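Local coordinates for amino acid adenylation domain-containing protein (Bacillus stratosphericus LAMA 585, PDB 6ULY) that selects an alpha-keto acid for a depsipeptide-making nonribosomal peptide synthetase and probably activates it as its acyl adenylate, the species bound here, at residues L443-E448 / T452-E457; T361-Q366 / V378-L383; R328-M333 / S337-F342; E430-Q433 / W437-T440. All coordinates share one frame; numbering follows the deposited sequence.

Contact 1: L443-E448 / T452-E457; sequences LGFLHE and TLTGRE. With QA7 (5'-O-{(S)-hydroxy[(4-methyl-2-oxopentanoyl)oxy]phosphoryl}adenosine), chain C.
L443 and F445 pair with G455 and T452 in an antiparallel beta hairpin formed by strands 438-447 and 450-456, interrupted by a classic beta bulge at T454 and G455, which together face L443. The backbone bonds show the bulge plainly. L443 O accepts two amides from the same face of its carbonyl plane: T454 N at 2.7 Å in a nearly straight bond, and G455 N at 3.2 Å. L443 N donates a hydrogen bond to G455 O (2.6 Å), so the leucine is held through both its amide and its carbonyl. Beyond the bulge F445 and T452 form a regular hydrogen-bonded pair, each amide donating to the other's carbonyl. G444 sits close against the opposite strand, its CA 3.0 Å from T452 O.

Among the side chains, F445 and T452 lie alongside each other and point the same way. T452 CB rests over one face of the phenyl ring, 3.7 Å from its centroid, in a CH-pi contact displaced toward the rim. The ring reaches this position with CG between the backbone N and the carbonyl carbon (chi1 60°). T454 CG2 meets the ring at its edge, and F358 lies outside with its ring nearly perpendicular.

On the same face of the sheet, L443 sets CD1 against R456 O, while the polar ends of R456 and E457 turn to D459 and H439. The second strand also lines the ligand pocket: L453 CD2 touches the adenine of the bound keto acyl adenylate, 3.7 Å from C21.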
# COMPACT_ATOMS: atom_id res chain seq x y z
N LEU A 443 7.34 -15.28 4.12
CA LEU A 443 8.03 -16.37 3.45
C LEU A 443 8.72 -17.24 4.48
O LEU A 443 9.25 -16.74 5.48
CB LEU A 443 9.05 -15.84 2.45
CG LEU A 443 8.51 -14.93 1.35
CD1 LEU A 443 9.65 -14.42 0.48
CD2 LEU A 443 7.47 -15.65 0.50
N GLY A 444 8.71 -18.55 4.23
CA GLY A 444 9.38 -19.47 5.13
C GLY A 444 9.25 -20.89 4.62
O GLY A 444 8.82 -21.12 3.48
N PHE A 445 9.62 -21.83 5.48
CA PHE A 445 9.54 -23.24 5.14
C PHE A 445 9.12 -24.02 6.37
O PHE A 445 9.13 -23.52 7.49
CB PHE A 445 10.88 -23.76 4.59
CG PHE A 445 12.02 -23.62 5.54
CD1 PHE A 445 12.36 -24.66 6.40
CD2 PHE A 445 12.76 -22.45 5.59
CE1 PHE A 445 13.41 -24.54 7.28
CE2 PHE A 445 13.81 -22.32 6.48
CZ PHE A 445 14.14 -23.37 7.32
N LEU A 446 8.74 -25.27 6.14
CA LEU A 446 8.43 -26.22 7.20
C LEU A 446 9.50 -27.30 7.21
O LEU A 446 9.98 -27.72 6.16
CB LEU A 446 7.04 -26.83 7.02
CG LEU A 446 5.88 -25.96 7.50
CD1 LEU A 446 4.55 -26.48 6.98
CD2 LEU A 446 5.85 -25.89 9.02
N HIS A 447 9.89 -27.72 8.41
CA HIS A 447 10.93 -28.73 8.58
C HIS A 447 10.57 -29.52 9.82
O HIS A 447 10.57 -28.97 10.93
CB HIS A 447 12.31 -28.08 8.72
CG HIS A 447 13.40 -29.04 9.05
ND1 HIS A 447 14.18 -29.65 8.09
CD2 HIS A 447 13.86 -29.50 10.24
CE1 HIS A 447 15.06 -30.44 8.67
NE2 HIS A 447 14.88 -30.37 9.97
N GLU A 448 10.25 -30.80 9.65
CA GLU A 448 9.77 -31.65 10.74
C GLU A 448 8.54 -31.05 11.40
O GLU A 448 8.34 -31.16 12.62
CB GLU A 448 10.87 -31.88 11.78
CG GLU A 448 12.14 -32.51 11.23
CD GLU A 448 11.91 -33.91 10.68
OE1 GLU A 448 11.09 -34.65 11.26
OE2 GLU A 448 12.56 -34.27 9.68
N THR A 452 9.72 -22.06 9.92
CA THR A 452 10.88 -21.17 9.98
C THR A 452 10.65 -20.06 8.96
O THR A 452 10.57 -20.33 7.76
CB THR A 452 12.18 -21.91 9.69
OG1 THR A 452 12.44 -22.86 10.74
CG2 THR A 452 13.35 -20.95 9.61
N LEU A 453 10.52 -18.83 9.44
CA LEU A 453 10.34 -17.69 8.56
C LEU A 453 11.68 -17.25 7.98
O LEU A 453 12.70 -17.26 8.68
CB LEU A 453 9.68 -16.53 9.31
CG LEU A 453 8.16 -16.38 9.14
CD1 LEU A 453 7.47 -17.73 9.19
CD2 LEU A 453 7.60 -15.46 10.20
N THR A 454 11.66 -16.87 6.70
CA THR A 454 12.86 -16.44 6.00
C THR A 454 12.74 -15.05 5.39
O THR A 454 13.77 -14.48 5.00
CB THR A 454 13.23 -17.43 4.89
OG1 THR A 454 12.11 -17.58 3.99
CG2 THR A 454 13.59 -18.79 5.47
N GLY A 455 11.54 -14.50 5.28
CA GLY A 455 11.37 -13.19 4.67
C GLY A 455 9.90 -12.87 4.50
O GLY A 455 9.02 -13.54 5.05
N ARG A 456 9.65 -11.83 3.71
CA ARG A 456 8.31 -11.35 3.43
C ARG A 456 8.14 -11.14 1.93
O ARG A 456 9.11 -10.96 1.20
CB ARG A 456 8.01 -10.03 4.16
CG ARG A 456 7.99 -10.14 5.68
CD ARG A 456 7.77 -8.78 6.32
NE ARG A 456 8.86 -7.86 6.03
CZ ARG A 456 8.86 -6.57 6.33
NH1 ARG A 456 7.81 -6.02 6.92
NH2 ARG A 456 9.91 -5.82 6.03
N GLU A 457 6.88 -11.17 1.48
CA GLU A 457 6.60 -10.93 0.07
C GLU A 457 6.92 -9.49 -0.31
O GLU A 457 7.50 -9.24 -1.38
CB GLU A 457 5.14 -11.24 -0.24
CG GLU A 457 4.74 -12.68 0.01
CD GLU A 457 3.49 -13.07 -0.76
OE1 GLU A 457 3.43 -12.78 -1.97
OE2 GLU A 457 2.57 -13.66 -0.16
C01 QA7 C . 4.60 -13.65 18.54
C02 QA7 C . 3.96 -12.31 18.51
C03 QA7 C . 2.67 -12.34 19.29
C04 QA7 C . 3.90 -11.93 17.07
C05 QA7 C . 2.67 -11.24 16.57
C06 QA7 C . 2.81 -9.97 15.80
C10 QA7 C . 2.91 -9.63 12.35
C11 QA7 C . 3.99 -9.71 11.49
C12 QA7 C . 4.02 -11.14 10.81
C13 QA7 C . 5.20 -11.33 10.57
C14 QA7 C . 6.07 -10.50 11.69
C16 QA7 C . 6.05 -11.77 13.70
C18 QA7 C . 7.88 -12.86 13.56
C19 QA7 C . 9.01 -13.66 13.69
C21 QA7 C . 9.78 -12.92 11.73
C23 QA7 C . 7.78 -12.10 12.47
N15 QA7 C . 6.63 -11.42 12.59
N17 QA7 C . 6.80 -12.65 14.30
N20 QA7 C . 9.91 -13.66 12.77
N22 QA7 C . 8.76 -12.15 11.56
N24 QA7 C . 9.14 -14.47 14.82
O07 QA7 C . 1.76 -9.36 15.22
O09 QA7 C . 2.82 -8.39 12.95
O25 QA7 C . 5.28 -9.71 12.26
O26 QA7 C . 5.68 -10.79 9.32
O27 QA7 C . 3.13 -11.33 9.60
O28 QA7 C . 1.87 -7.00 14.83
O29 QA7 C . 0.51 -8.19 13.52
O30 QA7 C . 3.84 -9.51 15.72
O31 QA7 C . 1.66 -11.72 16.74
P08 QA7 C . 1.78 -8.22 14.12

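Contact 2: T361-Q366 / V378-L383; sequences TSLTEQ and VSFTEL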
# COMPACT_ATOMS: atom_id res chain seq x y z
N THR A 361 23.28 -21.00 -1.84
CA THR A 361 22.94 -21.38 -3.21
C THR A 361 21.59 -22.09 -3.28
O THR A 361 20.91 -22.01 -4.30
CB THR A 361 24.04 -22.28 -3.77
OG1 THR A 361 25.26 -21.55 -3.87
CG2 THR A 361 23.65 -22.81 -5.15
N SER A 362 21.20 -22.78 -2.21
CA SER A 362 20.02 -23.63 -2.22
C SER A 362 18.76 -22.92 -1.75
O SER A 362 17.71 -23.57 -1.61
CB SER A 362 20.27 -24.87 -1.35
OG SER A 362 20.49 -24.50 -0.00
N LEU A 363 18.82 -21.61 -1.52
CA LEU A 363 17.65 -20.91 -0.99
C LEU A 363 16.46 -20.98 -1.95
O LEU A 363 15.31 -20.99 -1.50
CB LEU A 363 18.01 -19.45 -0.70
CG LEU A 363 18.92 -19.24 0.52
CD1 LEU A 363 19.31 -17.79 0.66
CD2 LEU A 363 18.22 -19.73 1.78
N THR A 364 16.72 -21.05 -3.25
CA THR A 364 15.65 -21.09 -4.25
C THR A 364 15.21 -22.51 -4.59
O THR A 364 14.32 -22.67 -5.43
CB THR A 364 16.10 -20.38 -5.53
OG1 THR A 364 17.31 -20.99 -6.01
CG2 THR A 364 16.35 -18.91 -5.27
N GLU A 365 15.79 -23.52 -3.96
CA GLU A 365 15.47 -24.91 -4.26
C GLU A 365 15.24 -25.65 -2.94
O GLU A 365 14.95 -25.06 -1.89
CB GLU A 365 16.58 -25.55 -5.08
CG GLU A 365 16.98 -24.79 -6.34
CD GLU A 365 18.16 -25.41 -7.05
OE1 GLU A 365 18.99 -26.06 -6.38
OE2 GLU A 365 18.27 -25.25 -8.29
N GLN A 366 15.37 -26.97 -2.98
CA GLN A 366 15.41 -27.74 -1.75
C GLN A 366 16.59 -27.28 -0.91
O GLN A 366 17.74 -27.31 -1.36
CB GLN A 366 15.53 -29.23 -2.07
CG GLN A 366 15.54 -30.13 -0.84
CD GLN A 366 15.60 -31.60 -1.19
OE1 GLN A 366 16.47 -32.33 -0.73
NE2 GLN A 366 14.65 -32.05 -2.02
N VAL A 378 23.47 -19.25 5.48
CA VAL A 378 22.48 -18.47 6.21
C VAL A 378 21.96 -19.32 7.36
O VAL A 378 21.76 -20.53 7.20
CB VAL A 378 21.32 -18.01 5.30
CG1 VAL A 378 21.82 -17.06 4.24
CG2 VAL A 378 20.63 -19.22 4.67
N SER A 379 21.74 -18.68 8.50
CA SER A 379 21.23 -19.34 9.69
C SER A 379 19.88 -18.74 10.05
O SER A 379 19.75 -17.52 10.19
CB SER A 379 22.20 -19.19 10.87
OG SER A 379 23.38 -19.95 10.65
N PHE A 380 18.88 -19.61 10.21
CA PHE A 380 17.54 -19.20 10.59
C PHE A 380 17.17 -19.81 11.93
O PHE A 380 17.60 -20.92 12.27
CB PHE A 380 16.51 -19.63 9.54
CG PHE A 380 16.77 -19.07 8.17
CD1 PHE A 380 16.53 -17.73 7.90
CD2 PHE A 380 17.23 -19.88 7.15
CE1 PHE A 380 16.76 -17.22 6.63
CE2 PHE A 380 17.45 -19.37 5.89
CZ PHE A 380 17.22 -18.03 5.63
N THR A 381 16.37 -19.08 12.70
CA THR A 381 15.87 -19.56 13.97
C THR A 381 14.53 -20.25 13.75
O THR A 381 13.58 -19.63 13.26
CB THR A 381 15.71 -18.40 14.96
OG1 THR A 381 16.96 -17.74 15.13
CG2 THR A 381 15.20 -18.93 16.31
N GLU A 382 14.46 -21.53 14.09
CA GLU A 382 13.19 -22.25 14.03
C GLU A 382 12.18 -21.61 14.97
O GLU A 382 12.52 -21.19 16.08
CB GLU A 382 13.39 -23.72 14.39
CG GLU A 382 14.20 -24.52 13.38
CD GLU A 382 14.25 -26.00 13.71
OE1 GLU A 382 15.12 -26.41 14.51
OE2 GLU A 382 13.41 -26.75 13.18
N LEU A 383 10.94 -21.51 14.51
CA LEU A 383 9.86 -20.92 15.29
C LEU A 383 8.89 -21.97 15.83
O LEU A 383 7.95 -21.61 16.54
CB LEU A 383 9.12 -19.87 14.46
CG LEU A 383 10.03 -18.77 13.89
CD1 LEU A 383 9.22 -17.70 13.17
CD2 LEU A 383 10.88 -18.13 14.99
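L363 and V378 reach toward each other tip to tip, methyl against methyl, with L363 CD2 3.8 Å from V378 CG2. The same CD2 also approaches F380, standing 4.2 Å from CE2 at the edge of the phenyl ring and near its plane. L363 CD2 therefore makes the closest approach to both side chains, which project from the same side of strand 377-381, with S379 between them in sequence. The interaction is apolar and small, burying 97 Å² in all, and it lies at the surface.

The torsions account for the pairing of methyls. In V378, chi1 of -65° sets CG2 between the backbone N and the carbonyl carbon and sends CG1 to the position opposite that carbon, leaving CG2 as the branch that comes nearest the leucine. On the other side L363 lies in a short turn, in which E365 N bonds to S362 O at 3.0 Å. The hydroxyl of S362 adds bonds to E359 and R368 and so ties this turn to the chain before and after it.

Further out, I407 also packs on L363, and F380 leans on T452 and T454 of strand 450-456. Strand 377-381 pairs antiparallel with strand 355-359 through backbone bonds such as V378 with F358 and F380 with L356. The loop that follows strand 355-359 thus folds back so that L363 meets the start of strand 377-381, its partner in this two-stranded sheet.

Contact 3: R328-M333 / S337-F342; sequences RPAFGM and SSAVVF. With QA7 (5'-O-{(S)-hydroxy[(4-methyl-2-oxopentanoyl)oxy]phosphoryl}adenosine), chain C.
A330 O accepts the exocyclic amine N24 of the bound keto acyl adenylate at 2.7 Å, reading the adenine from strand 327-333, while the neighbouring residues tie that strand to strand 338-342. F331 O takes V340 N at 2.9 Å, in the carbonyl plane, and F331 N makes a weak bond to V341 O at 3.4 Å. V340 and V341 thus both face F331, a classic beta bulge. At the turn end M333 O accepts S338 N at 2.9 Å, from above its carbonyl plane, and M333 N bonds back to S338 O. Here S337 and S338 both face M333, a G1 bulge. Between the two bulges the chains come close, with G332 CA only 3.1 Å from S338 O.

The F331 ring lies between the nucleoside and V340 and V341 of strand 338-342. V341 CG2 reaches the ring at the edge, in plane, and lies 3.6 Å from F331 CB; V340 runs alongside it, pointing the same way. Another part of the ring edge faces the nucleoside, near N17 and C13. On the other side of the sheet A330 CB packs against F342 CD1 at 3.6 Å.

M333 bends at chi3 (62°), which curls its thioether end beside the ribose hydroxyl O27. The acyl group lies by the other strand, where A339 CB touches its methyl C01 at 3.7 Å and S338 CB packs near C03. An antiparallel hairpin that touches adenine, ribose and acyl chain along its length is consistent with the nucleotide-binding site of the ANL adenylating enzymes.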
# COMPACT_ATOMS: atom_id res chain seq x y z
N ARG A 328 12.04 -18.69 23.92
CA ARG A 328 11.13 -19.41 23.03
C ARG A 328 10.80 -18.54 21.82
O ARG A 328 9.94 -17.64 21.92
CB ARG A 328 9.86 -19.81 23.78
CG ARG A 328 10.15 -20.69 24.97
CD ARG A 328 8.89 -21.23 25.61
NE ARG A 328 9.16 -21.80 26.92
CZ ARG A 328 8.23 -22.20 27.78
NH1 ARG A 328 6.94 -22.11 27.47
NH2 ARG A 328 8.58 -22.70 28.96
N PRO A 329 11.46 -18.73 20.68
CA PRO A 329 11.05 -18.02 19.47
C PRO A 329 9.58 -18.30 19.15
O PRO A 329 9.07 -19.39 19.39
CB PRO A 329 11.98 -18.59 18.39
CG PRO A 329 13.18 -19.06 19.14
CD PRO A 329 12.68 -19.53 20.47
N ALA A 330 8.91 -17.28 18.62
CA ALA A 330 7.50 -17.41 18.29
C ALA A 330 7.17 -16.48 17.13
O ALA A 330 7.84 -15.47 16.91
CB ALA A 330 6.61 -17.09 19.50
N PHE A 331 6.11 -16.83 16.40
CA PHE A 331 5.62 -16.02 15.29
C PHE A 331 4.11 -15.93 15.36
O PHE A 331 3.43 -16.87 15.78
CB PHE A 331 6.05 -16.59 13.93
CG PHE A 331 5.05 -16.33 12.83
CD1 PHE A 331 5.02 -15.11 12.17
CD2 PHE A 331 4.13 -17.30 12.47
CE1 PHE A 331 4.09 -14.87 11.17
CE2 PHE A 331 3.20 -17.06 11.47
CZ PHE A 331 3.19 -15.85 10.82
N GLY A 332 3.58 -14.79 14.94
CA GLY A 332 2.14 -14.62 14.87
C GLY A 332 1.81 -13.32 14.18
O GLY A 332 2.68 -12.59 13.72
N MET A 333 0.51 -13.05 14.10
CA MET A 333 0.01 -11.84 13.48
C MET A 333 -1.24 -11.40 14.21
O MET A 333 -1.96 -12.23 14.78
CB MET A 333 -0.31 -12.03 11.98
CG MET A 333 0.75 -12.78 11.18
SD MET A 333 0.25 -13.07 9.46
CE MET A 333 0.09 -11.38 8.87
N SER A 337 -4.65 -13.54 15.95
CA SER A 337 -4.76 -13.43 17.40
C SER A 337 -3.43 -13.65 18.12
O SER A 337 -3.41 -14.17 19.25
CB SER A 337 -5.81 -14.41 17.95
OG SER A 337 -7.09 -14.12 17.42
N SER A 338 -2.32 -13.25 17.49
CA SER A 338 -0.98 -13.28 18.08
C SER A 338 -0.28 -14.58 17.69
O SER A 338 -0.40 -15.04 16.55
CB SER A 338 -1.01 -13.06 19.60
OG SER A 338 -1.23 -14.25 20.35
N ALA A 339 0.48 -15.18 18.61
CA ALA A 339 1.39 -16.25 18.23
C ALA A 339 0.63 -17.53 17.88
O ALA A 339 -0.38 -17.85 18.50
CB ALA A 339 2.38 -16.53 19.35
N VAL A 340 1.14 -18.25 16.88
CA VAL A 340 0.59 -19.54 16.49
C VAL A 340 1.66 -20.62 16.40
O VAL A 340 1.33 -21.79 16.18
CB VAL A 340 -0.17 -19.44 15.15
CG1 VAL A 340 -1.39 -18.54 15.31
CG2 VAL A 340 0.74 -18.94 14.04
N VAL A 341 2.93 -20.27 16.58
CA VAL A 341 4.03 -21.23 16.65
C VAL A 341 4.94 -20.84 17.80
O VAL A 341 5.18 -19.65 18.04
CB VAL A 341 4.83 -21.31 15.33
CG1 VAL A 341 4.00 -21.98 14.24
CG2 VAL A 341 5.28 -19.92 14.89
N PHE A 342 5.47 -21.84 18.50
CA PHE A 342 6.43 -21.64 19.58
C PHE A 342 7.53 -22.68 19.46
O PHE A 342 7.25 -23.87 19.27
CB PHE A 342 5.77 -21.76 20.96
CG PHE A 342 4.83 -20.64 21.29
CD1 PHE A 342 5.30 -19.48 21.88
CD2 PHE A 342 3.47 -20.75 21.04
CE1 PHE A 342 4.44 -18.45 22.20
CE2 PHE A 342 2.61 -19.72 21.35
CZ PHE A 342 3.09 -18.57 21.94
C01 QA7 C . 4.60 -13.65 18.54
C02 QA7 C . 3.96 -12.31 18.51
C03 QA7 C . 2.67 -12.34 19.29
C04 QA7 C . 3.90 -11.93 17.07
C05 QA7 C . 2.67 -11.24 16.57
C06 QA7 C . 2.81 -9.97 15.80
C10 QA7 C . 2.91 -9.63 12.35
C11 QA7 C . 3.99 -9.71 11.49
C12 QA7 C . 4.02 -11.14 10.81
C13 QA7 C . 5.20 -11.33 10.57
C14 QA7 C . 6.07 -10.50 11.69
C16 QA7 C . 6.05 -11.77 13.70
C18 QA7 C . 7.88 -12.86 13.56
C19 QA7 C . 9.01 -13.66 13.69
C21 QA7 C . 9.78 -12.92 11.73
C23 QA7 C . 7.78 -12.10 12.47
N15 QA7 C . 6.63 -11.42 12.59
N17 QA7 C . 6.80 -12.65 14.30
N20 QA7 C . 9.91 -13.66 12.77
N22 QA7 C . 8.76 -12.15 11.56
N24 QA7 C . 9.14 -14.47 14.82
O07 QA7 C . 1.76 -9.36 15.22
O09 QA7 C . 2.82 -8.39 12.95
O25 QA7 C . 5.28 -9.71 12.26
O26 QA7 C . 5.68 -10.79 9.32
O27 QA7 C . 3.13 -11.33 9.60
O28 QA7 C . 1.87 -7.00 14.83
O29 QA7 C . 0.51 -8.19 13.52
O30 QA7 C . 3.84 -9.51 15.72
O31 QA7 C . 1.66 -11.72 16.74
P08 QA7 C . 1.78 -8.22 14.12

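Contact 4: E430-Q433 / W437-T440; sequences EVFQ and WFHT. With SO4 (sulfate ion), chain K.
V431 and Q433 bond to H439 and W437 across a tight connection from helix 425-431 into strand 438-447, with F432 and F438 forming a single backbone bridge between them. H439 N donates to V431 O at 2.7 Å, in the carbonyl plane and on a lone pair, and Q433 N donates to W437 O at 2.8 Å. This helix-to-strand link reverses the chain as F432 leaves helical geometry.

On one side, the phenyl ring of F438 is met by two residues. V431 lies alongside it, pointing the same way, with CB 3.5 Å from CE1. F432 comes in obliquely, its CE1 near the plane of the F438 ring and at its edge, 3.6 Å from CD1. The F438 ring swings out to them because CG is anti to the backbone N (chi1 173°). Beyond it lies M333 of the adenylate pocket.

On the other side, Q433 bends at chi2 and crosses H439 obliquely, the amide and imidazole planes standing 83° apart with Q433 NE2 3.9 Å from H439 ND1. The imidazole has its own partners, Q411 at ND1 and E457 at NE2, and H399 meets its ring. The second subunit adds K119, which packs on Q433. A sulfate ion, probably from the crystallisation liquor, is held by R409, H399 and, from the second subunit, K112, while H439 NE2 makes a weak, bent bond to its O4 at 3.3 Å.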
# COMPACT_ATOMS: atom_id res chain seq x y z
N GLU A 430 -8.04 -10.59 -0.43
CA GLU A 430 -6.62 -10.81 -0.67
C GLU A 430 -6.01 -11.79 0.33
O GLU A 430 -5.10 -12.54 -0.03
CB GLU A 430 -5.88 -9.48 -0.61
CG GLU A 430 -6.17 -8.53 -1.78
CD GLU A 430 -5.58 -7.14 -1.57
OE1 GLU A 430 -5.01 -6.89 -0.48
OE2 GLU A 430 -5.69 -6.30 -2.48
N VAL A 431 -6.49 -11.79 1.58
CA VAL A 431 -5.85 -12.57 2.63
C VAL A 431 -6.59 -13.89 2.85
O VAL A 431 -5.97 -14.91 3.18
CB VAL A 431 -5.76 -11.78 3.95
CG1 VAL A 431 -4.98 -10.50 3.75
CG2 VAL A 431 -7.15 -11.49 4.52
N PHE A 432 -7.91 -13.89 2.69
CA PHE A 432 -8.71 -15.10 2.89
C PHE A 432 -8.77 -15.86 1.57
O PHE A 432 -9.59 -15.55 0.70
CB PHE A 432 -10.11 -14.75 3.39
CG PHE A 432 -10.14 -14.18 4.80
CD1 PHE A 432 -9.16 -14.52 5.73
CD2 PHE A 432 -11.14 -13.31 5.18
CE1 PHE A 432 -9.19 -14.00 7.01
CE2 PHE A 432 -11.18 -12.78 6.47
CZ PHE A 432 -10.20 -13.13 7.38
N GLN A 433 -7.90 -16.85 1.42
CA GLN A 433 -7.88 -17.69 0.23
C GLN A 433 -8.88 -18.83 0.38
O GLN A 433 -9.57 -18.96 1.40
CB GLN A 433 -6.47 -18.21 -0.03
CG GLN A 433 -5.37 -17.14 0.01
CD GLN A 433 -5.42 -16.17 -1.16
OE1 GLN A 433 -6.43 -16.06 -1.85
NE2 GLN A 433 -4.32 -15.47 -1.39
N TRP A 437 -7.72 -20.75 4.18
CA TRP A 437 -6.30 -20.46 4.31
C TRP A 437 -6.08 -18.95 4.35
O TRP A 437 -6.40 -18.24 3.39
CB TRP A 437 -5.51 -21.08 3.16
CG TRP A 437 -5.41 -22.56 3.27
CD1 TRP A 437 -6.07 -23.49 2.51
CD2 TRP A 437 -4.61 -23.30 4.20
NE1 TRP A 437 -5.72 -24.75 2.91
CE2 TRP A 437 -4.83 -24.67 3.95
CE3 TRP A 437 -3.73 -22.93 5.22
CZ2 TRP A 437 -4.20 -25.67 4.68
CZ3 TRP A 437 -3.11 -23.93 5.95
CH2 TRP A 437 -3.35 -25.29 5.67
N PHE A 438 -5.51 -18.47 5.46
CA PHE A 438 -5.17 -17.06 5.61
C PHE A 438 -3.76 -16.82 5.07
O PHE A 438 -2.81 -17.50 5.48
CB PHE A 438 -5.25 -16.61 7.07
CG PHE A 438 -4.75 -15.22 7.28
CD1 PHE A 438 -5.59 -14.13 7.09
CD2 PHE A 438 -3.43 -14.99 7.63
CE1 PHE A 438 -5.12 -12.84 7.27
CE2 PHE A 438 -2.96 -13.70 7.81
CZ PHE A 438 -3.81 -12.63 7.63
N HIS A 439 -3.63 -15.84 4.18
CA HIS A 439 -2.37 -15.53 3.53
C HIS A 439 -1.61 -14.51 4.37
O HIS A 439 -2.06 -13.38 4.54
CB HIS A 439 -2.63 -14.97 2.13
CG HIS A 439 -1.43 -15.00 1.23
ND1 HIS A 439 -1.00 -16.15 0.60
CD2 HIS A 439 -0.58 -14.02 0.85
CE1 HIS A 439 0.07 -15.87 -0.13
NE2 HIS A 439 0.35 -14.59 0.01
N THR A 440 -0.45 -14.92 4.89
CA THR A 440 0.27 -14.09 5.85
C THR A 440 1.08 -13.00 5.17
O THR A 440 1.30 -11.94 5.77
CB THR A 440 1.22 -14.95 6.69
OG1 THR A 440 2.21 -15.54 5.84
CG2 THR A 440 0.46 -16.04 7.43
S SO4 K . 0.48 -13.92 -3.63
O1 SO4 K . -0.98 -13.97 -3.60
O2 SO4 K . 0.93 -13.63 -4.96
O3 SO4 K . 1.04 -15.17 -3.20
O4 SO4 K . 0.92 -12.88 -2.74

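Contacts 1 and 3 meet at the adenylate: L453 CD2 of contact 1 lies 3.3 Å from F331 CD1 of contact 3, and both hairpins touch the ligand. Contact 2 packs against both, its F380 CB on T452 CG2 at 3.4 Å and its L383 CD1 on F331 CB at 3.4 Å; L383 also belongs to the pocket. Contact 4 starts strand 438-447, which contact 1 continues, and the side chains of E457 and H439 link the two. M333 CE joins contact 3 to T440 O of contact 4 at 3.4 Å. Contacts 2 and 4 do not touch, their nearest atoms being about 10 Å apart.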